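Local structure of HIGH affinity ribose transport protein RBSD (Bacillus subtilis, 1OGD) at residues A[51-56]-A[79-84]; A[63-67]-A[88-92]; A[72-77]-A[118-122]. The protein probably catalyses the interconversion of the beta-pyran and beta-furan forms of D-ribose, working as a homodecamer built from two pentamers. One frame throughout, in Å; residues are numbered along the deposited sequence.

Contact 1: A[51-56]-A[79-84]; sequences FQDTAA and ENAKFL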
loop_
_atom_site.group_PDB
_atom_site.type_symbol
_atom_site.label_atom_id
_atom_site.label_comp_id
_atom_site.label_asym_id
_atom_site.label_seq_id
_atom_site.Cartn_x
_atom_site.Cartn_y
_atom_site.Cartn_z
ATOM N N PHE A 51 -11.356 -30.882 13.327
ATOM C CA PHE A 51 -12.304 -30.538 12.279
ATOM C C PHE A 51 -13.719 -30.453 12.844
ATOM O O PHE A 51 -14.467 -29.514 12.556
ATOM C CB PHE A 51 -12.267 -31.600 11.183
ATOM C CG PHE A 51 -13.311 -31.415 10.124
ATOM C CD1 PHE A 51 -13.167 -30.433 9.147
ATOM C CD2 PHE A 51 -14.441 -32.228 10.098
ATOM C CE1 PHE A 51 -14.133 -30.264 8.155
ATOM C CE2 PHE A 51 -15.414 -32.069 9.114
ATOM C CZ PHE A 51 -15.261 -31.084 8.137
ATOM N N GLN A 52 -14.085 -31.447 13.648
ATOM C CA GLN A 52 -15.417 -31.489 14.232
ATOM C C GLN A 52 -15.695 -30.288 15.117
ATOM O O GLN A 52 -16.739 -29.659 14.994
ATOM C CB GLN A 52 -15.610 -32.775 15.041
ATOM C CG GLN A 52 -15.301 -34.036 14.260
ATOM C CD GLN A 52 -15.842 -35.282 14.928
ATOM O OE1 GLN A 52 -15.960 -35.344 16.151
ATOM N NE2 GLN A 52 -16.160 -36.290 14.122
ATOM N N ASP A 53 -14.766 -29.968 16.008
ATOM C CA ASP A 53 -14.962 -28.833 16.897
ATOM C C ASP A 53 -15.124 -27.529 16.140
ATOM O O ASP A 53 -15.992 -26.720 16.469
ATOM C CB ASP A 53 -13.803 -28.713 17.883
ATOM C CG ASP A 53 -13.770 -29.859 18.871
ATOM O OD1 ASP A 53 -14.858 -30.352 19.238
ATOM O OD2 ASP A 53 -12.665 -30.259 19.290
ATOM N N THR A 54 -14.300 -27.326 15.119
ATOM C CA THR A 54 -14.385 -26.099 14.343
ATOM C C THR A 54 -15.703 -26.018 13.575
ATOM O O THR A 54 -16.371 -24.988 13.582
ATOM C CB THR A 54 -13.196 -25.992 13.370
ATOM O OG1 THR A 54 -11.975 -26.087 14.116
ATOM C CG2 THR A 54 -13.218 -24.654 12.638
ATOM N N ALA A 55 -16.081 -27.109 12.920
ATOM C CA ALA A 55 -17.321 -27.145 12.161
ATOM C C ALA A 55 -18.537 -26.899 13.066
ATOM O O ALA A 55 -19.505 -26.248 12.662
ATOM C CB ALA A 55 -17.453 -28.493 11.447
ATOM N N ALA A 56 -18.484 -27.413 14.293
ATOM C CA ALA A 56 -19.591 -27.245 15.230
ATOM C C ALA A 56 -19.801 -25.776 15.596
ATOM O O ALA A 56 -20.935 -25.293 15.625
ATOM C CB ALA A 56 -19.336 -28.062 16.484
ATOM N N GLU A 79 -15.570 -41.494 9.949
ATOM C CA GLU A 79 -16.009 -40.853 11.181
ATOM C C GLU A 79 -16.420 -39.398 10.956
ATOM O O GLU A 79 -17.515 -38.991 11.345
ATOM C CB GLU A 79 -14.910 -40.919 12.243
ATOM C CG GLU A 79 -15.377 -40.464 13.616
ATOM C CD GLU A 79 -14.257 -40.416 14.636
ATOM O OE1 GLU A 79 -13.315 -39.614 14.452
ATOM O OE2 GLU A 79 -14.319 -41.180 15.625
ATOM N N ASN A 80 -15.547 -38.613 10.328
ATOM C CA ASN A 80 -15.857 -37.213 10.069
ATOM C C ASN A 80 -16.933 -37.059 9.001
ATOM O O ASN A 80 -17.611 -36.035 8.936
ATOM C CB ASN A 80 -14.594 -36.456 9.662
ATOM C CG ASN A 80 -13.652 -36.242 10.824
ATOM O OD1 ASN A 80 -14.012 -35.617 11.820
ATOM N ND2 ASN A 80 -12.439 -36.762 10.706
ATOM N N ALA A 81 -17.092 -38.081 8.168
ATOM C CA ALA A 81 -18.107 -38.055 7.123
ATOM C C ALA A 81 -19.488 -38.140 7.770
ATOM O O ALA A 81 -20.444 -37.504 7.314
ATOM C CB ALA A 81 -17.903 -39.224 6.167
ATOM N N LYS A 82 -19.584 -38.933 8.836
ATOM C CA LYS A 82 -20.843 -39.105 9.559
ATOM C C LYS A 82 -21.150 -37.851 10.365
ATOM O O LYS A 82 -22.297 -37.409 10.437
ATOM C CB LYS A 82 -20.766 -40.304 10.509
ATOM C CG LYS A 82 -20.577 -41.647 9.826
ATOM C CD LYS A 82 -20.680 -42.791 10.836
ATOM C CE LYS A 82 -20.363 -44.143 10.200
ATOM N NZ LYS A 82 -21.264 -44.478 9.056
ATOM N N PHE A 83 -20.114 -37.290 10.978
ATOM C CA PHE A 83 -20.259 -36.081 11.773
ATOM C C PHE A 83 -20.988 -35.025 10.949
ATOM O O PHE A 83 -21.962 -34.429 11.408
ATOM C CB PHE A 83 -18.885 -35.555 12.176
ATOM C CG PHE A 83 -18.937 -34.318 13.017
ATOM C CD1 PHE A 83 -19.082 -34.405 14.394
ATOM C CD2 PHE A 83 -18.850 -33.061 12.426
ATOM C CE1 PHE A 83 -19.137 -33.257 15.177
ATOM C CE2 PHE A 83 -18.906 -31.907 13.198
ATOM C CZ PHE A 83 -19.050 -32.007 14.577
ATOM N N LEU A 84 -20.507 -34.805 9.727
ATOM C CA LEU A 84 -21.097 -33.830 8.815
ATOM C C LEU A 84 -22.567 -34.104 8.523
ATOM O O LEU A 84 -23.403 -33.202 8.611
ATOM C CB LEU A 84 -20.329 -33.804 7.493
ATOM C CG LEU A 84 -18.976 -33.093 7.477
ATOM C CD1 LEU A 84 -18.378 -33.174 6.074
ATOM C CD2 LEU A 84 -19.160 -31.641 7.899
HETATM O O HOH W 1 -12.315 -34.134 13.835
#
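Helices 51-61 and 78-87 pack side by side, and Gln52 and Phe83 meet in the seam between them; the axes of the short segments 51-56 and 79-84 run 10.7 Å apart at an angle of 14°. Gln52 crosses one face of the Phe83 ring obliquely: its CB makes a CH-pi contact 3.6 Å from the ring centroid, nearer the rim than the middle, and farther along the side chain the amide stacks on the same ring with the two planes 20° apart. With CG of Phe83 turned away from its own backbone N (chi1 -179°), the ring reaches across to the first turn of helix 51-61, where Phe83 CZ comes within 3.3 Å of Gln52 O and Phe83 CE2 within 4.1 Å of Ala55 CB. From above the CB end of the ring, Gln52 NE2 gives a weak hydrogen bond to Asn80 OD1 (3.2 Å), the two amides standing almost perpendicular. The same oxygen takes a hydrogen from a water (3.0 Å to Asn80 OD1) that in turn accepts from Gln52 N, while Asn80 ND2 is held by Asn77 OD1. Deeper in the seam, the Phe51 ring has Leu84 at its edge, CZ to CD2 3.9 Å. This is a pair of neighbouring, nearly parallel helices laid against a sheet: Phe51 and Ala55 meet Ile26 of strand 23-27, and the Gln52-Asn80-water link marks the polar side of the seam.

Contact 2: A[63-67]-A[88-92]; sequences AVEKV and FSEQE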
loop_
_atom_site.group_PDB
_atom_site.type_symbol
_atom_site.label_atom_id
_atom_site.label_comp_id
_atom_site.label_asym_id
_atom_site.label_seq_id
_atom_site.Cartn_x
_atom_site.Cartn_y
_atom_site.Cartn_z
ATOM N N ALA A 63 -25.501 -19.139 9.327
ATOM C CA ALA A 63 -26.647 -19.784 8.706
ATOM C C ALA A 63 -26.148 -20.472 7.430
ATOM O O ALA A 63 -25.795 -19.811 6.451
ATOM C CB ALA A 63 -27.711 -18.752 8.365
ATOM N N VAL A 64 -26.120 -21.802 7.447
ATOM C CA VAL A 64 -25.653 -22.583 6.304
ATOM C C VAL A 64 -26.807 -23.196 5.515
ATOM O O VAL A 64 -27.663 -23.870 6.092
ATOM C CB VAL A 64 -24.730 -23.724 6.775
ATOM C CG1 VAL A 64 -24.184 -24.478 5.577
ATOM C CG2 VAL A 64 -23.599 -23.159 7.642
ATOM N N GLU A 65 -26.838 -22.968 4.203
ATOM C CA GLU A 65 -27.900 -23.538 3.377
ATOM C C GLU A 65 -27.430 -24.732 2.557
ATOM O O GLU A 65 -28.244 -25.467 2.002
ATOM C CB GLU A 65 -28.503 -22.490 2.435
ATOM C CG GLU A 65 -27.533 -21.882 1.437
ATOM C CD GLU A 65 -28.241 -21.119 0.325
ATOM O OE1 GLU A 65 -29.377 -20.646 0.553
ATOM O OE2 GLU A 65 -27.657 -20.983 -0.773
ATOM N N LYS A 66 -26.119 -24.935 2.483
ATOM C CA LYS A 66 -25.577 -26.051 1.715
ATOM C C LYS A 66 -24.135 -26.335 2.112
ATOM O O LYS A 66 -23.349 -25.411 2.336
ATOM C CB LYS A 66 -25.651 -25.739 0.220
ATOM C CG LYS A 66 -25.140 -26.844 -0.686
ATOM C CD LYS A 66 -25.227 -26.409 -2.140
ATOM C CE LYS A 66 -24.709 -27.482 -3.080
ATOM N NZ LYS A 66 -24.756 -27.037 -4.503
ATOM N N VAL A 67 -23.799 -27.617 2.205
ATOM C CA VAL A 67 -22.457 -28.041 2.572
ATOM C C VAL A 67 -21.871 -28.815 1.400
ATOM O O VAL A 67 -22.588 -29.540 0.707
ATOM C CB VAL A 67 -22.473 -28.957 3.813
ATOM C CG1 VAL A 67 -21.050 -29.251 4.259
ATOM C CG2 VAL A 67 -23.265 -28.300 4.941
ATOM N N PHE A 88 -25.210 -31.416 9.833
ATOM C CA PHE A 88 -26.014 -30.675 8.871
ATOM C C PHE A 88 -27.184 -31.489 8.323
ATOM O O PHE A 88 -27.311 -31.704 7.115
ATOM C CB PHE A 88 -25.124 -30.154 7.739
ATOM C CG PHE A 88 -24.060 -29.198 8.209
ATOM C CD1 PHE A 88 -22.764 -29.638 8.449
ATOM C CD2 PHE A 88 -24.370 -27.864 8.459
ATOM C CE1 PHE A 88 -21.792 -28.764 8.935
ATOM C CE2 PHE A 88 -23.404 -26.981 8.946
ATOM C CZ PHE A 88 -22.113 -27.432 9.186
ATOM N N SER A 89 -28.048 -31.915 9.241
ATOM C CA SER A 89 -29.232 -32.712 8.929
ATOM C C SER A 89 -30.174 -32.043 7.937
ATOM O O SER A 89 -30.545 -32.641 6.928
ATOM C CB SER A 89 -30.008 -33.007 10.214
ATOM O OG SER A 89 -29.169 -33.590 11.193
ATOM N N GLU A 90 -30.563 -30.806 8.230
ATOM C CA GLU A 90 -31.487 -30.066 7.372
ATOM C C GLU A 90 -30.867 -29.512 6.097
ATOM O O GLU A 90 -31.547 -29.379 5.080
ATOM C CB GLU A 90 -32.126 -28.916 8.152
ATOM C CG GLU A 90 -32.914 -29.357 9.376
ATOM C CD GLU A 90 -33.775 -28.242 9.945
ATOM O OE1 GLU A 90 -33.226 -27.163 10.265
ATOM O OE2 GLU A 90 -35.003 -28.447 10.069
ATOM N N GLN A 91 -29.581 -29.185 6.149
ATOM C CA GLN A 91 -28.897 -28.636 4.989
ATOM C C GLN A 91 -28.661 -29.674 3.903
ATOM O O GLN A 91 -28.663 -30.881 4.158
ATOM C CB GLN A 91 -27.551 -28.032 5.395
ATOM C CG GLN A 91 -27.649 -26.819 6.297
ATOM C CD GLN A 91 -28.256 -27.142 7.645
ATOM O OE1 GLN A 91 -27.733 -27.971 8.394
ATOM N NE2 GLN A 91 -29.365 -26.485 7.964
ATOM N N GLU A 92 -28.459 -29.181 2.687
ATOM C CA GLU A 92 -28.189 -30.024 1.532
ATOM C C GLU A 92 -26.690 -30.322 1.482
ATOM O O GLU A 92 -25.870 -29.405 1.446
ATOM C CB GLU A 92 -28.610 -29.299 0.255
ATOM C CG GLU A 92 -28.170 -29.987 -1.021
ATOM C CD GLU A 92 -28.419 -29.135 -2.245
ATOM O OE1 GLU A 92 -28.086 -29.585 -3.361
ATOM O OE2 GLU A 92 -28.946 -28.011 -2.089
#
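Glu92 O receives the N-H of Val67 in a short, straight backbone bond (2.8 Å from Val67 N, 170° at the hydrogen). Two carbons of Lys66 crowd the same oxygen: Lys66 CA, 3.4 Å from Glu92 O, points its hydrogen there, and Lys66 CG lies alongside. Lys66 and Glu92 are paired here in a parallel beta bridge. From it the two extended side chains run out side by side in the same direction, but Lys66 NZ stays 4.3 Å from Glu92 OE1, too far for a salt bridge, and makes one with Glu94 instead. On the apolar side of the contact stands Phe88, the first residue past helix 78-87. Val67 CG2, set opposite the carbonyl carbon by a chi1 of -174° for its CG1 partner, packs onto one face of the Phe88 ring, 3.5 Å from Phe88 CG and displaced toward the rim. Val64 adds its CG2, 4.0 Å from Phe88 CE2. Gln91, bent at its second torsion, brings CG to 3.0 Å from Val64 O, a tight fit where the loop passes the strand. Nearby, Glu65 and Lys66 both face Gln126 in a classic beta bulge, and Glu65 OE1 is hydrogen-bonded to His20, inferred to be the proton donor. The contact thus sets the loop between helix 78-87 and strand 92-96, and the start of that strand, beside strand 64-70, while strand 123-127 flanks strand 64-70 on its other side and its Leu125 touches both Val67 and Phe88.

Contact 3: A[72-77]-A[118-122]; sequences EIKASN and TPYAN. With RIP (beta-D-ribopyranose), chain G.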
loop_
_atom_site.group_PDB
_atom_site.type_symbol
_atom_site.label_atom_id
_atom_site.label_comp_id
_atom_site.label_asym_id
_atom_site.label_seq_id
_atom_site.Cartn_x
_atom_site.Cartn_y
_atom_site.Cartn_z
ATOM N N GLU A 72 -14.367 -38.555 -1.556
ATOM C CA GLU A 72 -13.301 -39.317 -0.920
ATOM C C GLU A 72 -13.417 -39.408 0.596
ATOM O O GLU A 72 -12.926 -40.366 1.200
ATOM C CB GLU A 72 -11.933 -38.720 -1.266
ATOM C CG GLU A 72 -11.508 -38.869 -2.719
ATOM C CD GLU A 72 -12.195 -37.894 -3.649
ATOM O OE1 GLU A 72 -11.831 -37.869 -4.843
ATOM O OE2 GLU A 72 -13.095 -37.152 -3.196
ATOM N N ILE A 73 -14.054 -38.419 1.218
ATOM C CA ILE A 73 -14.184 -38.420 2.672
ATOM C C ILE A 73 -14.991 -39.611 3.195
ATOM O O ILE A 73 -14.707 -40.131 4.272
ATOM C CB ILE A 73 -14.825 -37.103 3.186
ATOM C CG1 ILE A 73 -14.584 -36.971 4.690
ATOM C CG2 ILE A 73 -16.318 -37.085 2.886
ATOM C CD1 ILE A 73 -15.142 -35.702 5.296
ATOM N N LYS A 74 -15.987 -40.043 2.427
ATOM C CA LYS A 74 -16.828 -41.172 2.818
ATOM C C LYS A 74 -16.037 -42.472 2.953
ATOM O O LYS A 74 -16.353 -43.314 3.791
ATOM C CB LYS A 74 -17.944 -41.392 1.796
ATOM C CG LYS A 74 -18.999 -40.304 1.730
ATOM C CD LYS A 74 -20.048 -40.675 0.689
ATOM C CE LYS A 74 -21.146 -39.633 0.582
ATOM N NZ LYS A 74 -22.179 -40.019 -0.423
ATOM N N ALA A 75 -15.014 -42.636 2.123
ATOM C CA ALA A 75 -14.206 -43.847 2.149
ATOM C C ALA A 75 -12.990 -43.754 3.063
ATOM O O ALA A 75 -12.715 -44.671 3.836
ATOM C CB ALA A 75 -13.759 -44.198 0.736
ATOM N N SER A 76 -12.269 -42.642 2.975
ATOM C CA SER A 76 -11.060 -42.450 3.768
ATOM C C SER A 76 -11.262 -41.875 5.165
ATOM O O SER A 76 -10.396 -42.027 6.026
ATOM C CB SER A 76 -10.088 -41.554 2.999
ATOM O OG SER A 76 -9.881 -42.045 1.689
ATOM N N ASN A 77 -12.391 -41.218 5.400
ATOM C CA ASN A 77 -12.633 -40.616 6.707
ATOM C C ASN A 77 -14.094 -40.776 7.109
ATOM O O ASN A 77 -14.822 -39.791 7.241
ATOM C CB ASN A 77 -12.272 -39.130 6.659
ATOM C CG ASN A 77 -11.758 -38.612 7.980
ATOM O OD1 ASN A 77 -12.356 -38.850 9.029
ATOM N ND2 ASN A 77 -10.643 -37.890 7.936
ATOM N N THR A 118 -6.322 -35.770 9.461
ATOM C CA THR A 118 -6.953 -36.935 8.848
ATOM C C THR A 118 -7.367 -36.591 7.422
ATOM O O THR A 118 -7.756 -35.459 7.138
ATOM C CB THR A 118 -8.193 -37.438 9.643
ATOM O OG1 THR A 118 -9.212 -36.430 9.657
ATOM C CG2 THR A 118 -7.801 -37.787 11.063
ATOM N N PRO A 119 -7.284 -37.569 6.507
ATOM C CA PRO A 119 -7.622 -37.448 5.085
ATOM C C PRO A 119 -8.979 -36.848 4.729
ATOM O O PRO A 119 -10.019 -37.264 5.244
ATOM C CB PRO A 119 -7.499 -38.884 4.578
ATOM C CG PRO A 119 -6.442 -39.453 5.450
ATOM C CD PRO A 119 -6.839 -38.941 6.810
ATOM N N TYR A 120 -8.940 -35.877 3.821
ATOM C CA TYR A 120 -10.123 -35.198 3.303
ATOM C C TYR A 120 -11.095 -34.604 4.318
ATOM O O TYR A 120 -12.307 -34.576 4.090
ATOM C CB TYR A 120 -10.868 -36.134 2.352
ATOM C CG TYR A 120 -9.956 -36.767 1.323
ATOM C CD1 TYR A 120 -9.289 -37.962 1.595
ATOM C CD2 TYR A 120 -9.722 -36.142 0.095
ATOM C CE1 TYR A 120 -8.407 -38.519 0.668
ATOM C CE2 TYR A 120 -8.843 -36.688 -0.835
ATOM C CZ TYR A 120 -8.189 -37.876 -0.542
ATOM O OH TYR A 120 -7.317 -38.416 -1.459
ATOM N N ALA A 121 -10.565 -34.127 5.436
ATOM C CA ALA A 121 -11.402 -33.504 6.447
ATOM C C ALA A 121 -11.531 -32.027 6.070
ATOM O O ALA A 121 -10.979 -31.162 6.746
ATOM C CB ALA A 121 -10.767 -33.643 7.823
ATOM N N ASN A 122 -12.240 -31.761 4.973
ATOM C CA ASN A 122 -12.462 -30.398 4.489
ATOM C C ASN A 122 -13.903 -30.241 4.025
ATOM O O ASN A 122 -14.513 -31.188 3.535
ATOM C CB ASN A 122 -11.575 -30.060 3.278
ATOM C CG ASN A 122 -10.128 -30.467 3.460
ATOM O OD1 ASN A 122 -9.692 -31.486 2.920
ATOM N ND2 ASN A 122 -9.373 -29.676 4.213
HETATM C C1 RIP G . -4.827 -32.247 0.778
HETATM C C2 RIP G . -5.754 -32.380 1.959
HETATM C C3 RIP G . -6.614 -33.624 1.794
HETATM C C4 RIP G . -5.816 -34.900 1.556
HETATM C C5 RIP G . -4.914 -34.662 0.350
HETATM O O1 RIP G . -5.535 -31.911 -0.398
HETATM O O2 RIP G . -4.958 -32.458 3.122
HETATM O O3 RIP G . -7.467 -33.778 2.898
HETATM O O4 RIP G . -5.000 -35.210 2.668
HETATM O O5 RIP G . -4.104 -33.474 0.489
#
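Tyr120 reaches from its turn between helix residues and the bound ribose, starting with CB, which rests 4.0 Å from Ile73 CA. A chi1 of -49°, with CG opposite the carbonyl carbon, then stands the ring between Glu72 and the sugar. Glu72 CB sits over the middle of one face, 3.6 Å from the ring centroid and close to the normal, a CH-pi contact; on the opposite face C4 of the ribopyranose lies 4.2 Å above the plane. Along the ring, CD1 passes 3.9 Å from Ser76 CB, and CE2 and CZ meet Glu72 CG, CE2 at 3.9 Å. The Glu72 carboxylate, nearly parallel to the ring, leads away to His98 N; its OE1 bond there supports a residue that itself binds the sugar and meets Tyr120 edge-to-face. Tyr120 N gives a weak hydrogen bond to ribose O3 (2.7 Å). The loop is a type II turn, Thr118 to Ala121, and Asn77 clamps it: the amide nitrogen ND2 donates both to Pro119 O (2.8 Å) and to Thr118 OG1 (2.7 Å), each partner close to the amide plane, though the bond approaches Pro119 O 32° out of the carbonyl plane. Asp28 and His98 of the same chain and His20 of a neighbouring subunit are also hydrogen-bonded to the sugar. The short helix 72-76 follows strand 64-70, Asn77 is the N-cap of helix 78-87, its side chain capping a backbone N there, and the loop opposite leads into strand 123-127.

Contacts 1 and 3 join directly, their centres 11 Å apart: Phe51 CD1 packs 3.3 Å from Ala121 O, and Asn80 ND2 lies 3.4 Å from Thr118 OG1, so the helix pair backs the loop that holds the ribose. Contact 2 is more distant, 13 Å from contact 1 and 19 Å from contact 3 between centres. Helix 78-87 connects all three, beginning at the Asn77 cap, carrying one side of contact 1 and ending at Phe88. Strand 64-70, helices 72-76 and 78-87 and strand 92-96 form a beta-alpha-beta crossover. Through Glu65, whose side chain is about 7 Å from a bound ribose, contact 2 also lies near a sugar, probably that of another site, since His20 acts across a subunit boundary.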